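Local structure of UDP-L-Rhamnose Synthase (Acanthamoeba polyphaga mimivirus, 7JID) at residues M192-M205 with Y271-V284. The protein probably makes UDP-L-rhamnose, using NADP as cofactor in the final steps of its synthesis in a giant virus. Numbering follows the deposited sequence.
Sequences MTILDQMIPVMIDM and YPDVPDILTGIREV. With EDO (1,2-ethanediol), chain E.
I194, at the N-cap of helix 195-205, packs on G280 of helix 277-284; the axes of the two segments approach to 11.0 Å, with their N-to-C directions 116° apart, while the loop 271-276 runs back along the first helix as far as Y271. The aromatic end carries the one direct hydrogen bond of the contact: Y271 OH donates to D204 OD2 over 2.6 Å, and D204 OD2 accepts with its anti lone pair, the one away from OD1. D204 OD2 lies at the ring edge, in its plane, and the carboxylate stands 89° to the ring. V201 CG1 sits 3.7 Å from the Y271 ring centroid, only 11° off the normal, a CH-pi contact. With CG1 anti to the backbone N, V201 lays this methyl on the ring and leaves CG2 for V274 and the ethanediol. M205 approaches the ring obliquely in a Met-aromatic contact, its SD 5.1 Å from the centroid.

At the other end, I194 CD1 presses onto backbone, 3.3 Å from G280 C; G280 has no side chain, so this methyl can lie directly on its main chain. I194 also meets I277 and I281, and its CG2 touches V284 CG2 at 3.6 Å. The extended side chain of Q197 lays its amide across P275, with OE1 3.6 Å from P275 CG. N218 donates to both Q197 OE1 and P275 O, tying helix and loop together, while a water links Q197 NE2 weakly to E283 OE2, which also pairs with K287.

The contact thus joins a helix of the Rossmann-type domain to the C-terminal helix near the UDP-rhamnose pocket, the side chain of M192 lying about 6 Å from the bound UDP-rhamnose: it is largely apolar, and the short phenol-carboxylate bond orients the Y271 hydroxyl.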
loop_
_atom_site.group_PDB
_atom_site.type_symbol
_atom_site.label_atom_id
_atom_site.label_comp_id
_atom_site.label_asym_id
_atom_site.label_seq_id
_atom_site.Cartn_x
_atom_site.Cartn_y
_atom_site.Cartn_z
ATOM N N MET A 192 18.273 -17.933 2.501
ATOM C CA MET A 192 17.207 -18.487 3.366
ATOM C C MET A 192 17.547 -18.229 4.829
ATOM O O MET A 192 18.679 -17.991 5.120
ATOM C CB MET A 192 16.972 -19.984 3.142
ATOM C CG MET A 192 17.043 -20.397 1.700
ATOM S SD MET A 192 16.356 -22.057 1.483
ATOM C CE MET A 192 16.535 -22.266 -0.313
ATOM N N THR A 193 16.538 -18.334 5.680
ATOM C CA THR A 193 16.603 -18.012 7.125
ATOM C C THR A 193 16.332 -19.273 7.928
ATOM O O THR A 193 15.219 -19.786 7.854
ATOM C CB THR A 193 15.565 -16.952 7.487
ATOM O OG1 THR A 193 15.797 -15.760 6.734
ATOM C CG2 THR A 193 15.644 -16.547 8.946
ATOM N N ILE A 194 17.328 -19.750 8.698
ATOM C CA ILE A 194 17.103 -20.843 9.661
ATOM C C ILE A 194 16.628 -20.229 10.980
ATOM O O ILE A 194 17.416 -19.558 11.641
ATOM C CB ILE A 194 18.336 -21.737 9.845
ATOM C CG1 ILE A 194 18.740 -22.362 8.492
ATOM C CG2 ILE A 194 17.985 -22.788 10.887
ATOM C CD1 ILE A 194 20.015 -23.093 8.547
ATOM N N LEU A 195 15.336 -20.363 11.273
ATOM C CA LEU A 195 14.734 -19.613 12.401
ATOM C C LEU A 195 15.316 -20.115 13.722
ATOM O O LEU A 195 15.490 -19.289 14.602
ATOM C CB LEU A 195 13.206 -19.762 12.370
ATOM C CG LEU A 195 12.493 -18.977 11.281
ATOM C CD1 LEU A 195 11.008 -19.282 11.307
ATOM C CD2 LEU A 195 12.731 -17.480 11.411
ATOM N N ASP A 196 15.643 -21.403 13.845
ATOM C CA ASP A 196 16.234 -21.909 15.109
ATOM C C ASP A 196 17.519 -21.135 15.432
ATOM O O ASP A 196 17.761 -20.828 16.582
ATOM C CB ASP A 196 16.459 -23.411 15.059
ATOM C CG ASP A 196 15.210 -24.164 14.708
ATOM O OD1 ASP A 196 14.530 -24.643 15.646
ATOM O OD2 ASP A 196 14.907 -24.296 13.506
ATOM N N GLN A 197 18.301 -20.792 14.417
ATOM C CA GLN A 197 19.581 -20.084 14.558
ATOM C C GLN A 197 19.378 -18.579 14.680
ATOM O O GLN A 197 20.174 -17.916 15.406
ATOM C CB GLN A 197 20.485 -20.467 13.380
ATOM C CG GLN A 197 20.926 -21.909 13.487
ATOM C CD GLN A 197 21.537 -22.439 12.216
ATOM O OE1 GLN A 197 21.920 -21.659 11.348
ATOM N NE2 GLN A 197 21.619 -23.765 12.125
ATOM N N MET A 198 18.389 -18.010 14.003
ATOM C CA MET A 198 18.383 -16.544 13.832
ATOM C C MET A 198 17.320 -15.891 14.736
ATOM O O MET A 198 17.418 -14.696 14.926
ATOM C CB MET A 198 18.258 -16.190 12.350
ATOM C CG MET A 198 19.398 -16.790 11.557
ATOM S SD MET A 198 19.586 -16.102 9.884
ATOM C CE MET A 198 20.181 -14.464 10.307
ATOM N N ILE A 199 16.388 -16.659 15.316
ATOM C CA ILE A 199 15.406 -16.039 16.254
ATOM C C ILE A 199 16.183 -15.454 17.438
ATOM O O ILE A 199 15.951 -14.296 17.779
ATOM C CB ILE A 199 14.267 -16.998 16.631
ATOM C CG1 ILE A 199 13.218 -17.021 15.525
ATOM C CG2 ILE A 199 13.637 -16.567 17.961
ATOM C CD1 ILE A 199 12.146 -18.045 15.710
ATOM N N PRO A 200 17.148 -16.183 18.042
ATOM C CA PRO A 200 17.915 -15.588 19.135
ATOM C C PRO A 200 18.615 -14.285 18.773
ATOM O O PRO A 200 18.720 -13.409 19.605
ATOM C CB PRO A 200 18.941 -16.683 19.446
ATOM C CG PRO A 200 18.211 -17.961 19.089
ATOM C CD PRO A 200 17.474 -17.588 17.817
ATOM N N VAL A 201 19.129 -14.188 17.547
ATOM C CA VAL A 201 19.782 -12.963 17.059
ATOM C C VAL A 201 18.723 -11.855 17.001
ATOM O O VAL A 201 19.028 -10.723 17.419
ATOM C CB VAL A 201 20.430 -13.252 15.704
ATOM C CG1 VAL A 201 20.892 -12.012 15.023
ATOM C CG2 VAL A 201 21.583 -14.251 15.811
ATOM N N MET A 202 17.538 -12.166 16.472
ATOM C CA MET A 202 16.479 -11.147 16.296
ATOM C C MET A 202 16.122 -10.607 17.692
ATOM O O MET A 202 16.019 -9.388 17.844
ATOM C CB MET A 202 15.240 -11.728 15.617
ATOM C CG MET A 202 14.049 -10.827 15.781
ATOM S SD MET A 202 12.662 -11.376 14.845
ATOM C CE MET A 202 12.269 -12.850 15.740
ATOM N N ILE A 203 15.945 -11.509 18.652
ATOM C CA ILE A 203 15.600 -11.127 20.054
ATOM C C ILE A 203 16.727 -10.247 20.604
ATOM O O ILE A 203 16.432 -9.257 21.308
ATOM C CB ILE A 203 15.334 -12.362 20.931
ATOM C CG1 ILE A 203 14.012 -13.007 20.538
ATOM C CG2 ILE A 203 15.341 -11.971 22.409
ATOM C CD1 ILE A 203 13.695 -14.297 21.189
ATOM N N ASP A 204 17.994 -10.635 20.373
ATOM C CA ASP A 204 19.150 -9.845 20.864
ATOM C C ASP A 204 19.073 -8.420 20.303
ATOM O O ASP A 204 19.280 -7.446 21.020
ATOM C CB ASP A 204 20.475 -10.551 20.559
ATOM C CG ASP A 204 21.654 -9.911 21.284
ATOM O OD1 ASP A 204 21.659 -10.039 22.555
ATOM O OD2 ASP A 204 22.485 -9.220 20.621
ATOM N N MET A 205 18.907 -8.284 18.992
ATOM C CA MET A 205 18.774 -6.985 18.310
ATOM C C MET A 205 17.633 -6.129 18.915
ATOM O O MET A 205 17.881 -4.943 19.160
ATOM C CB MET A 205 18.541 -7.220 16.809
ATOM C CG MET A 205 19.780 -7.683 16.135
ATOM S SD MET A 205 19.413 -8.127 14.404
ATOM C CE MET A 205 19.870 -6.566 13.656
ATOM N N TYR A 271 26.928 -9.852 14.098
ATOM C CA TYR A 271 26.713 -11.251 14.510
ATOM C C TYR A 271 27.552 -12.113 13.594
ATOM O O TYR A 271 27.028 -12.717 12.663
ATOM C CB TYR A 271 25.224 -11.588 14.466
ATOM C CG TYR A 271 24.447 -10.775 15.456
ATOM C CD1 TYR A 271 24.396 -11.130 16.792
ATOM C CD2 TYR A 271 23.752 -9.647 15.050
ATOM C CE1 TYR A 271 23.667 -10.383 17.695
ATOM C CE2 TYR A 271 23.048 -8.864 15.951
ATOM C CZ TYR A 271 23.017 -9.227 17.280
ATOM O OH TYR A 271 22.273 -8.473 18.153
ATOM N N PRO A 272 28.880 -12.165 13.825
ATOM C CA PRO A 272 29.762 -12.950 12.956
ATOM C C PRO A 272 29.639 -14.478 13.102
ATOM O O PRO A 272 30.158 -15.151 12.247
ATOM C CB PRO A 272 31.151 -12.403 13.338
ATOM C CG PRO A 272 30.981 -12.029 14.793
ATOM C CD PRO A 272 29.608 -11.382 14.843
ATOM N N ASP A 273 28.937 -15.026 14.087
ATOM C CA ASP A 273 28.910 -16.496 14.301
ATOM C C ASP A 273 27.662 -17.108 13.655
ATOM O O ASP A 273 27.450 -18.315 13.848
ATOM C CB ASP A 273 28.990 -16.877 15.789
ATOM C CG ASP A 273 30.247 -16.362 16.480
ATOM O OD1 ASP A 273 31.226 -15.983 15.764
ATOM O OD2 ASP A 273 30.216 -16.305 17.722
ATOM N N VAL A 274 26.803 -16.315 12.981
ATOM C CA VAL A 274 25.646 -16.932 12.281
ATOM C C VAL A 274 26.233 -17.846 11.220
ATOM O O VAL A 274 26.964 -17.364 10.369
ATOM C CB VAL A 274 24.718 -15.904 11.603
ATOM C CG1 VAL A 274 23.565 -16.603 10.882
ATOM C CG2 VAL A 274 24.195 -14.888 12.616
ATOM N N PRO A 275 25.877 -19.140 11.217
ATOM C CA PRO A 275 26.464 -20.115 10.299
ATOM C C PRO A 275 26.101 -19.809 8.838
ATOM O O PRO A 275 24.967 -19.381 8.583
ATOM C CB PRO A 275 25.825 -21.442 10.700
ATOM C CG PRO A 275 25.443 -21.238 12.156
ATOM C CD PRO A 275 25.015 -19.794 12.227
ATOM N N ASP A 276 27.025 -20.045 7.909
ATOM C CA ASP A 276 26.636 -20.044 6.476
ATOM C C ASP A 276 25.484 -21.033 6.319
ATOM O O ASP A 276 25.304 -21.987 7.127
ATOM C CB ASP A 276 27.798 -20.381 5.562
ATOM C CG ASP A 276 28.131 -21.848 5.639
ATOM O OD1 ASP A 276 27.451 -22.622 4.947
ATOM O OD2 ASP A 276 29.090 -22.240 6.391
ATOM N N ILE A 277 24.620 -20.774 5.336
ATOM C CA ILE A 277 23.366 -21.526 5.145
ATOM C C ILE A 277 23.635 -23.040 4.965
ATOM O O ILE A 277 22.822 -23.868 5.425
ATOM C CB ILE A 277 22.560 -20.931 3.968
ATOM C CG1 ILE A 277 21.211 -21.604 3.798
ATOM C CG2 ILE A 277 23.335 -20.965 2.658
ATOM C CD1 ILE A 277 20.333 -21.502 5.017
ATOM N N LEU A 278 24.710 -23.453 4.299
ATOM C CA LEU A 278 24.930 -24.913 4.069
ATOM C C LEU A 278 25.375 -25.617 5.371
ATOM O O LEU A 278 24.780 -26.682 5.729
ATOM C CB LEU A 278 25.910 -25.125 2.907
ATOM C CG LEU A 278 25.985 -26.597 2.508
ATOM C CD1 LEU A 278 24.656 -27.066 1.953
ATOM C CD2 LEU A 278 27.060 -26.827 1.455
ATOM N N THR A 279 26.291 -25.030 6.125
ATOM C CA THR A 279 26.641 -25.502 7.491
ATOM C C THR A 279 25.357 -25.556 8.317
ATOM O O THR A 279 25.102 -26.607 8.948
ATOM C CB THR A 279 27.702 -24.633 8.155
ATOM O OG1 THR A 279 28.878 -24.579 7.339
ATOM C CG2 THR A 279 28.052 -25.138 9.535
ATOM N N GLY A 280 24.530 -24.505 8.263
ATOM C CA GLY A 280 23.307 -24.455 9.064
ATOM C C GLY A 280 22.315 -25.503 8.637
ATOM O O GLY A 280 21.703 -26.141 9.508
ATOM N N ILE A 281 22.104 -25.729 7.337
ATOM C CA ILE A 281 21.144 -26.751 6.829
ATOM C C ILE A 281 21.675 -28.131 7.212
ATOM O O ILE A 281 20.848 -28.987 7.589
ATOM C CB ILE A 281 20.963 -26.661 5.298
ATOM C CG1 ILE A 281 20.245 -25.378 4.891
ATOM C CG2 ILE A 281 20.226 -27.885 4.760
ATOM C CD1 ILE A 281 18.833 -25.296 5.346
ATOM N N ARG A 282 22.964 -28.386 7.037
ATOM C CA ARG A 282 23.532 -29.695 7.451
ATOM C C ARG A 282 23.130 -29.963 8.901
ATOM O O ARG A 282 22.665 -31.093 9.203
ATOM C CB ARG A 282 25.056 -29.706 7.348
ATOM C CG ARG A 282 25.678 -31.020 7.804
ATOM C CD ARG A 282 27.139 -31.113 7.425
ATOM N NE ARG A 282 27.373 -30.707 6.042
ATOM C CZ ARG A 282 27.938 -29.574 5.648
ATOM N NH1 ARG A 282 28.091 -29.343 4.362
ATOM N NH2 ARG A 282 28.367 -28.692 6.529
ATOM N N GLU A 283 23.291 -28.957 9.748
ATOM C CA GLU A 283 22.954 -29.065 11.194
ATOM C C GLU A 283 21.468 -29.387 11.301
ATOM O O GLU A 283 21.120 -30.399 11.974
ATOM C CB GLU A 283 23.419 -27.841 11.986
ATOM C CG GLU A 283 22.956 -27.874 13.444
ATOM C CD GLU A 283 23.476 -26.774 14.363
ATOM O OE1 GLU A 283 24.468 -26.108 14.011
ATOM O OE2 GLU A 283 22.872 -26.576 15.443
ATOM N N VAL A 284 20.595 -28.597 10.663
ATOM C CA VAL A 284 19.115 -28.774 10.730
ATOM C C VAL A 284 18.738 -30.181 10.297
ATOM O O VAL A 284 17.944 -30.835 11.018
ATOM C CB VAL A 284 18.396 -27.697 9.883
ATOM C CG1 VAL A 284 16.930 -27.997 9.575
ATOM C CG2 VAL A 284 18.516 -26.356 10.572
HETATM C C1 EDO E . 24.936 -15.262 16.558
HETATM O O1 EDO E . 24.953 -16.605 16.094
HETATM C C2 EDO E . 26.229 -14.725 17.052
HETATM O O2 EDO E . 27.070 -14.068 16.105
HETATM O O HOH W 1 20.401 -25.922 14.457
#